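Local coordinates for RagB/SusD family nutrient uptake outer membrane protein (Bacteroides thetaiotaomicron, PDB 7KV2), which probably binds beta-glucans at the cell surface as a SusD-type lipoprotein of an outer-membrane nutrient uptake system, at residues E48-A53 with A145-L150; Y109-C114 with K160-V165; D282-D287 with E393-N398; L302-I307 with K377-T382. All coordinates share one frame; numbering follows the deposited sequence.

Contact 1: residues E48-A53 with A145-L150; sequences EAVVAA and AQVIAL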
loop_
_atom_site.group_PDB
_atom_site.type_symbol
_atom_site.label_atom_id
_atom_site.label_comp_id
_atom_site.label_asym_id
_atom_site.label_seq_id
_atom_site.Cartn_x
_atom_site.Cartn_y
_atom_site.Cartn_z
ATOM N N GLU A 48 22.841 3.050 -12.561
ATOM C CA GLU A 48 22.958 2.350 -11.259
ATOM C C GLU A 48 22.291 3.186 -10.157
ATOM O O GLU A 48 21.639 2.583 -9.268
ATOM C CB GLU A 48 24.417 2.059 -10.925
ATOM C CG GLU A 48 25.053 1.056 -11.863
ATOM C CD GLU A 48 26.546 0.935 -11.624
ATOM O OE1 GLU A 48 27.041 1.615 -10.693
ATOM O OE2 GLU A 48 27.204 0.199 -12.379
ATOM N N ALA A 49 22.448 4.504 -10.197
ATOM C CA ALA A 49 21.775 5.466 -9.283
ATOM C C ALA A 49 20.245 5.432 -9.460
ATOM O O ALA A 49 19.513 5.579 -8.449
ATOM C CB ALA A 49 22.277 6.865 -9.527
ATOM N N VAL A 50 19.756 5.341 -10.692
ATOM C CA VAL A 50 18.290 5.263 -10.953
ATOM C C VAL A 50 17.769 3.971 -10.295
ATOM O O VAL A 50 16.803 4.050 -9.532
ATOM C CB VAL A 50 17.947 5.370 -12.449
ATOM C CG1 VAL A 50 16.455 5.166 -12.698
ATOM C CG2 VAL A 50 18.384 6.717 -13.022
ATOM N N VAL A 51 18.428 2.836 -10.520
ATOM C CA VAL A 51 18.056 1.550 -9.868
ATOM C C VAL A 51 18.059 1.757 -8.352
ATOM O O VAL A 51 17.050 1.406 -7.703
ATOM C CB VAL A 51 18.968 0.396 -10.314
ATOM C CG1 VAL A 51 18.697 -0.872 -9.521
ATOM C CG2 VAL A 51 18.835 0.137 -11.810
ATOM N N ALA A 52 19.104 2.367 -7.790
ATOM C CA ALA A 52 19.183 2.592 -6.331
ATOM C C ALA A 52 17.980 3.413 -5.833
ATOM O O ALA A 52 17.553 3.171 -4.692
ATOM C CB ALA A 52 20.481 3.254 -5.956
ATOM N N ALA A 53 17.451 4.352 -6.614
ATOM C CA ALA A 53 16.340 5.243 -6.194
ATOM C C ALA A 53 15.046 4.440 -5.951
ATOM O O ALA A 53 14.149 4.988 -5.278
ATOM C CB ALA A 53 16.078 6.316 -7.198
ATOM N N ALA A 145 12.130 11.257 -15.594
ATOM C CA ALA A 145 10.724 10.796 -15.444
ATOM C C ALA A 145 10.651 9.773 -14.298
ATOM O O ALA A 145 9.751 9.903 -13.469
ATOM C CB ALA A 145 10.198 10.241 -16.735
ATOM N N GLN A 146 11.570 8.820 -14.218
ATOM C CA GLN A 146 11.502 7.759 -13.169
ATOM C C GLN A 146 11.725 8.364 -11.784
ATOM O O GLN A 146 10.907 8.107 -10.844
ATOM C CB GLN A 146 12.517 6.651 -13.425
ATOM C CG GLN A 146 12.312 5.917 -14.754
ATOM C CD GLN A 146 13.437 4.938 -14.981
ATOM O OE1 GLN A 146 13.538 3.920 -14.293
ATOM N NE2 GLN A 146 14.331 5.257 -15.920
ATOM N N VAL A 147 12.798 9.140 -11.608
ATOM C CA VAL A 147 13.139 9.617 -10.243
ATOM C C VAL A 147 12.209 10.748 -9.815
ATOM O O VAL A 147 11.972 10.797 -8.637
ATOM C CB VAL A 147 14.635 9.958 -10.069
ATOM C CG1 VAL A 147 15.500 8.761 -10.438
ATOM C CG2 VAL A 147 15.047 11.211 -10.840
ATOM N N ILE A 148 11.657 11.599 -10.688
ATOM C CA ILE A 148 10.688 12.619 -10.205
ATOM C C ILE A 148 9.384 11.909 -9.779
ATOM O O ILE A 148 8.773 12.276 -8.769
ATOM C CB ILE A 148 10.440 13.712 -11.258
ATOM C CG1 ILE A 148 11.719 14.488 -11.604
ATOM C CG2 ILE A 148 9.338 14.630 -10.764
ATOM C CD1 ILE A 148 11.540 15.414 -12.812
ATOM N N ALA A 149 8.969 10.883 -10.511
ATOM C CA ALA A 149 7.743 10.132 -10.184
ATOM C C ALA A 149 7.964 9.374 -8.878
ATOM O O ALA A 149 7.072 9.439 -8.019
ATOM C CB ALA A 149 7.379 9.191 -11.314
ATOM N N LEU A 150 9.102 8.700 -8.716
ATOM C CA LEU A 150 9.457 8.036 -7.429
ATOM C C LEU A 150 9.480 9.073 -6.317
ATOM O O LEU A 150 9.042 8.776 -5.196
ATOM C CB LEU A 150 10.791 7.312 -7.534
ATOM C CG LEU A 150 10.776 6.002 -8.333
ATOM C CD1 LEU A 150 12.206 5.538 -8.557
ATOM C CD2 LEU A 150 9.985 4.901 -7.619
#
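Gln146 meets Val50 at the upstream end of this buried helix pair. The two side chains cross at about a right angle. Val50 CG1 lies anti to its own backbone N (chi1 175°), beside the carbonyl carbon. This methyl rests against the carboxamide, with CG1 3.6 Å from Gln146 OE1. This is van der Waals packing. OE1 itself is hydrogen-bonded to Tyr54 OH and Arg214 NH1. Val147 comes next and points toward the first helix. Its CG1 sits 4.1 Å from Ala53 CB and a looser 4.4 Å from Val50 CG1, so one methyl serves both residues. One turn on from Gln146, Leu150 reaches the end of the 48-53 segment. Its CD1 is 3.9 Å from Ala53 O and 4.2 Å from Ala53 CB. Ala53 O is itself hydrogen-bonded to Tyr154 OH. The axes of the two segments run nearly parallel, at 23°, and approach to 10.0 Å. Ala53 and the methyls of Val50, Val147 and Leu150 make the apolar contacts. Such near-parallel helix packing fits the helical, TPR-related half of SusD proteins. Helix 110-130 flanks the pair: Val125 touches both Ala49 and Val147, while Ile126 packs on Val147 and Cys122 on Leu150.

Contact 2: residues Y109-C114 with K160-V165; sequences YGLWKC and KFWGNV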
loop_
_atom_site.group_PDB
_atom_site.type_symbol
_atom_site.label_atom_id
_atom_site.label_comp_id
_atom_site.label_asym_id
_atom_site.label_seq_id
_atom_site.Cartn_x
_atom_site.Cartn_y
_atom_site.Cartn_z
ATOM N N TYR A 109 8.485 5.270 13.016
ATOM C CA TYR A 109 9.600 6.126 12.527
ATOM C C TYR A 109 10.271 5.498 11.289
ATOM O O TYR A 109 10.827 6.245 10.468
ATOM C CB TYR A 109 10.527 6.351 13.727
ATOM C CG TYR A 109 11.500 7.503 13.639
ATOM C CD1 TYR A 109 11.480 8.407 12.591
ATOM C CD2 TYR A 109 12.444 7.675 14.640
ATOM C CE1 TYR A 109 12.404 9.442 12.524
ATOM C CE2 TYR A 109 13.358 8.716 14.592
ATOM C CZ TYR A 109 13.342 9.592 13.528
ATOM O OH TYR A 109 14.224 10.642 13.461
ATOM N N GLY A 110 10.183 4.177 11.114
ATOM C CA GLY A 110 10.798 3.479 9.960
ATOM C C GLY A 110 10.317 4.050 8.634
ATOM O O GLY A 110 11.138 4.322 7.723
ATOM N N LEU A 111 9.020 4.274 8.512
ATOM C CA LEU A 111 8.407 4.659 7.225
ATOM C C LEU A 111 8.900 6.057 6.862
ATOM O O LEU A 111 9.157 6.329 5.712
ATOM C CB LEU A 111 6.874 4.610 7.358
ATOM C CG LEU A 111 6.088 5.101 6.143
ATOM C CD1 LEU A 111 6.372 4.233 4.931
ATOM C CD2 LEU A 111 4.591 5.109 6.427
ATOM N N TRP A 112 8.979 6.939 7.852
ATOM C CA TRP A 112 9.524 8.307 7.677
ATOM C C TRP A 112 10.944 8.208 7.088
ATOM O O TRP A 112 11.213 8.839 6.089
ATOM C CB TRP A 112 9.474 8.989 9.047
ATOM C CG TRP A 112 10.083 10.360 9.060
ATOM C CD1 TRP A 112 11.410 10.692 8.952
ATOM C CD2 TRP A 112 9.362 11.589 9.187
ATOM N NE1 TRP A 112 11.553 12.061 8.986
ATOM C CE2 TRP A 112 10.319 12.637 9.121
ATOM C CE3 TRP A 112 8.011 11.919 9.337
ATOM C CZ2 TRP A 112 9.947 13.975 9.234
ATOM C CZ3 TRP A 112 7.647 13.245 9.424
ATOM C CH2 TRP A 112 8.614 14.257 9.383
ATOM N N LYS A 113 11.798 7.391 7.675
ATOM C CA LYS A 113 13.218 7.249 7.285
ATOM C C LYS A 113 13.290 6.622 5.891
ATOM O O LYS A 113 14.102 7.077 5.093
ATOM C CB LYS A 113 13.990 6.409 8.294
ATOM C CG LYS A 113 14.198 7.080 9.649
ATOM C CD LYS A 113 14.821 6.156 10.669
ATOM C CE LYS A 113 14.889 6.753 12.069
ATOM N NZ LYS A 113 15.377 5.764 13.067
ATOM N N CYS A 114 12.395 5.677 5.569
ATOM C CA CYS A 114 12.354 5.086 4.209
ATOM C C CYS A 114 11.941 6.131 3.181
ATOM O O CYS A 114 12.553 6.166 2.083
ATOM C CB CYS A 114 11.431 3.870 4.148
ATOM S SG CYS A 114 11.936 2.506 5.200
ATOM N N LYS A 160 0.601 11.797 3.267
ATOM C CA LYS A 160 -0.623 11.157 3.787
ATOM C C LYS A 160 -0.515 10.966 5.295
ATOM O O LYS A 160 -1.502 11.269 5.959
ATOM C CB LYS A 160 -0.931 9.833 3.054
ATOM C CG LYS A 160 -1.597 10.081 1.716
ATOM C CD LYS A 160 -2.297 8.868 1.172
ATOM C CE LYS A 160 -3.307 9.248 0.126
ATOM N NZ LYS A 160 -4.033 8.045 -0.329
ATOM N N PHE A 161 0.562 10.385 5.817
ATOM C CA PHE A 161 0.604 9.966 7.235
ATOM C C PHE A 161 0.843 11.198 8.128
ATOM O O PHE A 161 0.276 11.193 9.204
ATOM C CB PHE A 161 1.641 8.891 7.514
ATOM C CG PHE A 161 1.189 7.502 7.076
ATOM C CD1 PHE A 161 0.405 6.708 7.900
ATOM C CD2 PHE A 161 1.586 6.985 5.846
ATOM C CE1 PHE A 161 -0.022 5.444 7.493
ATOM C CE2 PHE A 161 1.190 5.706 5.441
ATOM C CZ PHE A 161 0.396 4.938 6.267
ATOM N N TRP A 162 1.647 12.162 7.694
ATOM C CA TRP A 162 2.049 13.281 8.605
ATOM C C TRP A 162 1.657 14.673 8.068
ATOM O O TRP A 162 1.535 15.587 8.922
ATOM C CB TRP A 162 3.539 13.208 8.889
ATOM C CG TRP A 162 3.954 12.119 9.817
ATOM C CD1 TRP A 162 3.875 12.132 11.174
ATOM C CD2 TRP A 162 4.536 10.858 9.452
ATOM N NE1 TRP A 162 4.387 10.980 11.684
ATOM C CE2 TRP A 162 4.801 10.175 10.648
ATOM C CE3 TRP A 162 4.826 10.234 8.226
ATOM C CZ2 TRP A 162 5.409 8.921 10.673
ATOM C CZ3 TRP A 162 5.460 9.015 8.254
ATOM C CH2 TRP A 162 5.689 8.341 9.450
ATOM N N GLY A 163 1.513 14.853 6.753
ATOM C CA GLY A 163 0.909 16.042 6.117
ATOM C C GLY A 163 1.889 17.217 5.997
ATOM O O GLY A 163 2.279 17.552 4.859
ATOM N N ASN A 164 2.211 17.859 7.121
ATOM C CA ASN A 164 3.025 19.117 7.187
ATOM C C ASN A 164 4.483 18.757 7.468
ATOM O O ASN A 164 4.844 18.652 8.662
ATOM C CB ASN A 164 2.474 20.058 8.271
ATOM C CG ASN A 164 0.990 20.292 8.178
ATOM O OD1 ASN A 164 0.487 20.915 7.258
ATOM N ND2 ASN A 164 0.258 19.779 9.142
ATOM N N VAL A 165 5.294 18.483 6.438
ATOM C CA VAL A 165 6.605 17.771 6.598
ATOM C C VAL A 165 7.681 18.502 5.803
ATOM O O VAL A 165 7.334 19.286 4.925
ATOM C CB VAL A 165 6.498 16.302 6.134
ATOM C CG1 VAL A 165 5.572 15.539 7.057
ATOM C CG2 VAL A 165 6.061 16.220 4.698
#
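The carbonyl O of Trp162, whose indole receives the edge of Trp112, is gripped by two donors. Asn164 N reaches Trp162 O at 3.0 Å, just past the helix, and Asn513 ND2 also bonds to it. The site is the open end of an alpha-helical hairpin, where helix 110-130 begins and helix 137-162 finishes. Its core is a T-shaped (edge-to-face) tryptophan pair. The six-membered rings stand at 84°, with centroids 5.1 Å apart. The edge belongs to Trp112: its CE3 points at the middle of the Trp162 indole and comes 3.6 Å from Trp162 CD2. The opposite face of the Trp162 indole is covered toward its rim by Phe161 CB. Trp162 is therefore held between an aromatic edge and a methylene. Its NE1 bonds to Pro497 O. This bond, with the packing on both faces, would restrain the ring's rotation. Leu111 works beside this pair. Its CG is anti to the backbone N (chi1 175°), and CD2 lies over one face of the Phe161 ring, 3.6 Å from Phe161 CD2. Met73 and Ser74 of helix 70-75 also pack on Phe161. Gly163 is the first residue to leave helical geometry, with a positive phi of 81°, and the chain turns back toward Trp112. There Val165 lies alongside Trp112, the two side chains running in opposite senses, with Val165 CG1 3.9 Å from Trp112 CZ3.

Contact 3: residues D282-D287 with E393-N398; sequences DNAVRD and ELNWNN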
loop_
_atom_site.group_PDB
_atom_site.type_symbol
_atom_site.label_atom_id
_atom_site.label_comp_id
_atom_site.label_asym_id
_atom_site.label_seq_id
_atom_site.Cartn_x
_atom_site.Cartn_y
_atom_site.Cartn_z
ATOM N N ASP A 282 13.680 -16.256 -4.302
ATOM C CA ASP A 282 14.700 -17.023 -5.079
ATOM C C ASP A 282 16.104 -16.491 -4.731
ATOM O O ASP A 282 16.412 -15.372 -5.159
ATOM C CB ASP A 282 14.403 -16.957 -6.577
ATOM C CG ASP A 282 15.259 -17.883 -7.432
ATOM O OD1 ASP A 282 15.798 -18.874 -6.888
ATOM O OD2 ASP A 282 15.371 -17.614 -8.646
ATOM N N ASN A 283 16.908 -17.274 -3.979
ATOM C CA ASN A 283 18.259 -16.909 -3.445
ATOM C C ASN A 283 18.190 -15.570 -2.672
ATOM O O ASN A 283 19.183 -14.781 -2.692
ATOM C CB ASN A 283 19.317 -16.892 -4.557
ATOM C CG ASN A 283 19.490 -18.236 -5.240
ATOM O OD1 ASN A 283 19.568 -18.303 -6.468
ATOM N ND2 ASN A 283 19.539 -19.309 -4.460
ATOM N N ALA A 284 17.065 -15.286 -1.998
ATOM C CA ALA A 284 16.855 -14.006 -1.269
ATOM C C ALA A 284 17.621 -14.082 0.067
ATOM O O ALA A 284 17.608 -15.179 0.712
ATOM C CB ALA A 284 15.377 -13.741 -1.091
ATOM N N VAL A 285 18.295 -12.987 0.464
ATOM C CA VAL A 285 19.194 -12.992 1.660
ATOM C C VAL A 285 18.871 -11.801 2.587
ATOM O O VAL A 285 19.772 -11.359 3.334
ATOM C CB VAL A 285 20.680 -13.060 1.236
ATOM C CG1 VAL A 285 20.981 -14.365 0.523
ATOM C CG2 VAL A 285 21.098 -11.880 0.371
ATOM N N ARG A 286 17.618 -11.311 2.598
ATOM C CA ARG A 286 17.184 -10.284 3.582
ATOM C C ARG A 286 17.273 -10.951 4.969
ATOM O O ARG A 286 16.965 -12.171 5.082
ATOM C CB ARG A 286 15.795 -9.725 3.260
ATOM C CG ARG A 286 15.420 -8.515 4.099
ATOM C CD ARG A 286 13.986 -8.076 3.897
ATOM N NE ARG A 286 13.735 -6.675 4.272
ATOM C CZ ARG A 286 12.639 -5.984 3.941
ATOM N NH1 ARG A 286 11.679 -6.579 3.239
ATOM N NH2 ARG A 286 12.518 -4.709 4.280
ATOM N N ASP A 287 17.709 -10.192 5.976
ATOM C CA ASP A 287 18.069 -10.739 7.313
ATOM C C ASP A 287 17.830 -9.671 8.380
ATOM O O ASP A 287 17.694 -8.472 8.022
ATOM C CB ASP A 287 19.537 -11.196 7.377
ATOM C CG ASP A 287 19.767 -12.432 8.232
ATOM O OD1 ASP A 287 18.805 -12.917 8.877
ATOM O OD2 ASP A 287 20.913 -12.924 8.227
ATOM N N GLU A 393 11.815 -15.888 7.715
ATOM C CA GLU A 393 10.775 -14.968 8.231
ATOM C C GLU A 393 10.746 -13.681 7.404
ATOM O O GLU A 393 9.696 -13.025 7.368
ATOM C CB GLU A 393 11.028 -14.652 9.713
ATOM C CG GLU A 393 11.057 -15.888 10.603
ATOM C CD GLU A 393 10.874 -15.621 12.090
ATOM O OE1 GLU A 393 11.332 -14.537 12.568
ATOM O OE2 GLU A 393 10.265 -16.486 12.778
ATOM N N LEU A 394 11.868 -13.274 6.810
ATOM C CA LEU A 394 11.963 -11.967 6.124
ATOM C C LEU A 394 11.991 -12.149 4.607
ATOM O O LEU A 394 12.162 -11.113 3.898
ATOM C CB LEU A 394 13.241 -11.259 6.606
ATOM C CG LEU A 394 13.300 -10.974 8.114
ATOM C CD1 LEU A 394 14.642 -10.365 8.525
ATOM C CD2 LEU A 394 12.173 -10.062 8.575
ATOM N N ASN A 395 11.848 -13.364 4.098
ATOM C CA ASN A 395 12.101 -13.569 2.644
ATOM C C ASN A 395 10.912 -14.185 1.933
ATOM O O ASN A 395 11.148 -15.077 1.110
ATOM C CB ASN A 395 13.379 -14.364 2.357
ATOM C CG ASN A 395 14.573 -13.471 2.560
ATOM O OD1 ASN A 395 14.738 -12.472 1.842
ATOM N ND2 ASN A 395 15.337 -13.770 3.607
ATOM N N TRP A 396 9.693 -13.716 2.206
ATOM C CA TRP A 396 8.513 -14.148 1.411
ATOM C C TRP A 396 8.561 -13.471 0.026
ATOM O O TRP A 396 9.012 -12.358 -0.064
ATOM C CB TRP A 396 7.233 -13.796 2.160
ATOM C CG TRP A 396 7.122 -14.560 3.427
ATOM C CD1 TRP A 396 7.439 -14.121 4.686
ATOM C CD2 TRP A 396 6.716 -15.928 3.548
ATOM N NE1 TRP A 396 7.219 -15.131 5.574
ATOM C CE2 TRP A 396 6.814 -16.259 4.908
ATOM C CE3 TRP A 396 6.253 -16.901 2.643
ATOM C CZ2 TRP A 396 6.484 -17.522 5.383
ATOM C CZ3 TRP A 396 5.924 -18.146 3.122
ATOM C CH2 TRP A 396 6.041 -18.454 4.468
ATOM N N ASN A 397 8.084 -14.166 -1.006
ATOM C CA ASN A 397 8.131 -13.709 -2.410
ATOM C C ASN A 397 6.899 -12.828 -2.736
ATOM O O ASN A 397 6.871 -12.279 -3.849
ATOM C CB ASN A 397 8.227 -14.914 -3.366
ATOM C CG ASN A 397 6.994 -15.790 -3.411
ATOM O OD1 ASN A 397 5.899 -15.389 -3.002
ATOM N ND2 ASN A 397 7.143 -17.026 -3.900
ATOM N N ASN A 398 5.962 -12.595 -1.816
ATOM C CA ASN A 398 4.712 -11.850 -2.160
ATOM C C ASN A 398 5.002 -10.404 -2.560
ATOM O O ASN A 398 5.301 -9.541 -1.674
ATOM C CB ASN A 398 3.708 -11.828 -1.004
ATOM C CG ASN A 398 3.381 -13.194 -0.468
ATOM O OD1 ASN A 398 4.269 -13.880 0.067
ATOM N ND2 ASN A 398 2.119 -13.583 -0.635
#
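The carboxamide of Asn395 binds both backbone polar groups of Arg286. Asn395 ND2 donates to Arg286 O at 2.7 Å, with an N-H...O angle of 150°. In return, Arg286 N donates to Asn395 OD1 at 3.2 Å. That donor lies in the carbonyl plane, on a lone pair of OD1, although the bond is bent at its hydrogen (139°). By contrast, ND2 sits tilted from the plane of the Arg286 carbonyl. OD1 also accepts from Gly296 N, and ND2 also donates to Ser391 O. OD1 thus faces two backbone N-H donors and ND2 two carbonyl oxygens, which supports this orientation of the amide. Two carbons crowd OD1: Ala284 CB and Arg286 CB are each 3.3 Å from Asn395 OD1. The Arg286 side chain leaves the pair, with CG anti to the backbone N (chi1 -170°) and an extended run to NE. Its CD passes 3.5 Å from Leu394 O. The guanidinium then forms a salt bridge with Asp61 and bonds to the carbonyls of Gly296 and Trp62. Leu394 CD1 packs on the backbone of Asp287, 3.3 Å from Asp287 C. Neither segment has regular secondary structure here. The Asn395 amide pairs with the N-H and C=O of one residue, much as a peptide group of a neighbouring strand would. It joins the loop between strand 273-277 and helix 299-303 to the loop leading into strand 400-404 of this SusD-type fold.

Contact 4: residues L302-I307 with K377-T382; sequences LISPYI and KYAAIT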
loop_
_atom_site.group_PDB
_atom_site.type_symbol
_atom_site.label_atom_id
_atom_site.label_comp_id
_atom_site.label_asym_id
_atom_site.label_seq_id
_atom_site.Cartn_x
_atom_site.Cartn_y
_atom_site.Cartn_z
ATOM N N LEU A 302 4.392 -11.245 9.614
ATOM C CA LEU A 302 3.694 -10.332 10.575
ATOM C C LEU A 302 2.252 -10.782 10.820
ATOM O O LEU A 302 1.874 -10.861 12.010
ATOM C CB LEU A 302 3.706 -8.905 10.037
ATOM C CG LEU A 302 5.086 -8.258 10.049
ATOM C CD1 LEU A 302 5.109 -6.948 9.291
ATOM C CD2 LEU A 302 5.552 -8.031 11.474
ATOM N N ILE A 303 1.517 -11.225 9.789
ATOM C CA ILE A 303 0.023 -11.295 9.847
ATOM C C ILE A 303 -0.513 -12.727 9.735
ATOM O O ILE A 303 -1.727 -12.887 9.707
ATOM C CB ILE A 303 -0.544 -10.384 8.750
ATOM C CG1 ILE A 303 -0.228 -10.977 7.370
ATOM C CG2 ILE A 303 -0.047 -8.949 8.918
ATOM C CD1 ILE A 303 -0.952 -10.334 6.221
ATOM N N SER A 304 0.345 -13.742 9.781
ATOM C CA SER A 304 -0.088 -15.159 9.777
ATOM C C SER A 304 -0.201 -15.682 11.201
ATOM O O SER A 304 0.333 -15.082 12.141
ATOM C CB SER A 304 0.840 -15.912 8.900
ATOM O OG SER A 304 0.725 -15.383 7.570
ATOM N N PRO A 305 -0.966 -16.763 11.410
ATOM C CA PRO A 305 -1.344 -17.199 12.754
ATOM C C PRO A 305 -0.100 -17.676 13.513
ATOM O O PRO A 305 0.782 -18.320 12.993
ATOM C CB PRO A 305 -2.313 -18.360 12.591
ATOM C CG PRO A 305 -2.621 -18.407 11.116
ATOM C CD PRO A 305 -1.563 -17.611 10.369
ATOM N N TYR A 306 -0.057 -17.309 14.786
ATOM C CA TYR A 306 1.060 -17.639 15.687
ATOM C C TYR A 306 1.057 -19.147 15.973
ATOM O O TYR A 306 0.002 -19.717 16.403
ATOM C CB TYR A 306 0.915 -16.797 16.955
ATOM C CG TYR A 306 2.151 -16.744 17.828
ATOM C CD1 TYR A 306 3.359 -16.309 17.336
ATOM C CD2 TYR A 306 2.073 -17.084 19.182
ATOM C CE1 TYR A 306 4.482 -16.204 18.147
ATOM C CE2 TYR A 306 3.176 -16.973 20.003
ATOM C CZ TYR A 306 4.369 -16.515 19.493
ATOM O OH TYR A 306 5.463 -16.402 20.286
ATOM N N ILE A 307 2.206 -19.773 15.715
ATOM C CA ILE A 307 2.482 -21.220 15.929
ATOM C C ILE A 307 1.392 -22.049 15.233
ATOM O O ILE A 307 0.927 -23.093 15.769
ATOM C CB ILE A 307 2.670 -21.565 17.405
ATOM C CG1 ILE A 307 3.380 -20.420 18.148
ATOM C CG2 ILE A 307 3.415 -22.881 17.525
ATOM C CD1 ILE A 307 3.571 -20.683 19.632
ATOM N N LYS A 377 -4.867 -12.472 1.459
ATOM C CA LYS A 377 -4.132 -11.850 0.346
ATOM C C LYS A 377 -2.621 -11.955 0.555
ATOM O O LYS A 377 -1.890 -12.120 -0.437
ATOM C CB LYS A 377 -4.497 -10.387 0.187
ATOM C CG LYS A 377 -5.940 -10.158 -0.211
ATOM C CD LYS A 377 -6.301 -8.702 -0.304
ATOM C CE LYS A 377 -7.769 -8.488 -0.638
ATOM N NZ LYS A 377 -8.163 -7.054 -0.751
ATOM N N TYR A 378 -2.147 -11.763 1.786
ATOM C CA TYR A 378 -0.705 -11.676 2.116
ATOM C C TYR A 378 -0.331 -12.721 3.169
ATOM O O TYR A 378 0.701 -12.581 3.845
ATOM C CB TYR A 378 -0.330 -10.239 2.496
ATOM C CG TYR A 378 -0.429 -9.296 1.317
ATOM C CD1 TYR A 378 0.325 -9.520 0.167
ATOM C CD2 TYR A 378 -1.315 -8.227 1.320
ATOM C CE1 TYR A 378 0.213 -8.681 -0.926
ATOM C CE2 TYR A 378 -1.403 -7.364 0.249
ATOM C CZ TYR A 378 -0.636 -7.587 -0.876
ATOM O OH TYR A 378 -0.713 -6.738 -1.945
ATOM N N ALA A 379 -1.150 -13.757 3.320
ATOM C CA ALA A 379 -0.877 -14.866 4.240
ATOM C C ALA A 379 0.383 -15.618 3.778
ATOM O O ALA A 379 0.724 -15.616 2.579
ATOM C CB ALA A 379 -2.049 -15.790 4.283
ATOM N N ALA A 380 1.083 -16.189 4.752
ATOM C CA ALA A 380 2.239 -17.083 4.542
ATOM C C ALA A 380 1.726 -18.394 3.932
ATOM O O ALA A 380 0.951 -19.160 4.589
ATOM C CB ALA A 380 2.974 -17.307 5.829
ATOM N N ILE A 381 2.103 -18.626 2.679
ATOM C CA ILE A 381 1.637 -19.841 1.939
ATOM C C ILE A 381 2.828 -20.783 1.825
ATOM O O ILE A 381 3.902 -20.339 1.412
ATOM C CB ILE A 381 1.071 -19.480 0.564
ATOM C CG1 ILE A 381 -0.073 -18.480 0.688
ATOM C CG2 ILE A 381 0.678 -20.748 -0.215
ATOM C CD1 ILE A 381 -1.222 -18.970 1.537
ATOM N N THR A 382 2.660 -22.024 2.271
ATOM C CA THR A 382 3.756 -23.029 2.216
ATOM C C THR A 382 4.419 -23.019 0.827
ATOM O O THR A 382 3.697 -23.165 -0.178
ATOM C CB THR A 382 3.210 -24.411 2.563
ATOM O OG1 THR A 382 2.416 -24.302 3.741
ATOM C CG2 THR A 382 4.307 -25.450 2.713
#
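Ser304 OG accepts a hydrogen bond from Ala380 N, 3.0 Å away and nearly straight at 165°. This bond ties the exit of the short helix 299-303 to the loop that follows strand 373-375, in the loop-rich part of a SusD-type fold. Ser304 points toward the loop, and its OG is anti to the carbonyl carbon (chi1 -62°). The hydroxyl also bonds back to Pro300 O, four residues earlier in the chain. That carbonyl can only accept, so the hydroxyl donates there and its oxygen accepts from Ala380 N. The serine thus links the helix to the loop through one atom. Ala380 CB packs beside the same oxygen, 3.4 Å from Ser304 OG. Ile303 forms the apolar half of the contact. Its CG1 lies between the backbone N and the carbonyl carbon (chi1 69°), and the chain extends from there to CD1. This methyl meets Tyr378 CB at 3.8 Å.

Further out, the phenol of Tyr378 is turned to other partners. Its OH bonds to Arg401 N at strand 400-404, and its ring makes an edge-to-face pair with Phe263. Backbone bonds from Ser304 to Gly320 and from Ala380 to Asp316 hold the two segments to neighbouring loops. Leu72 of helix 70-75 and Leu375 of strand 373-375 also pack on Ile303. The backbone O of Tyr378 is buried here without a polar partner, and Ile303 CD1 lies 3.7 Å from Tyr378 O.

From the N terminus, contact 1 joins helix 43-53 to helix 137-162. Contact 2 opens inside that loop, at the start of helix 110-130, and closes after contact 1, so the two cross. Both use helix 137-162, and their centres lie about 20 Å apart. Contacts 3 and 4 both come later, with 4 nested in the loop of 3, their centres about 14 Å apart. Contact 3 ties the loop before helix 299-303 to the loop before strand 400-404; contact 4 ties the end of that helix to the earlier part of the latter loop. These two touch: Trp396 CZ2 packs 3.5 Å from Ala380 CB. Contacts 2 and 3 come within about 7 Å at their nearest atoms.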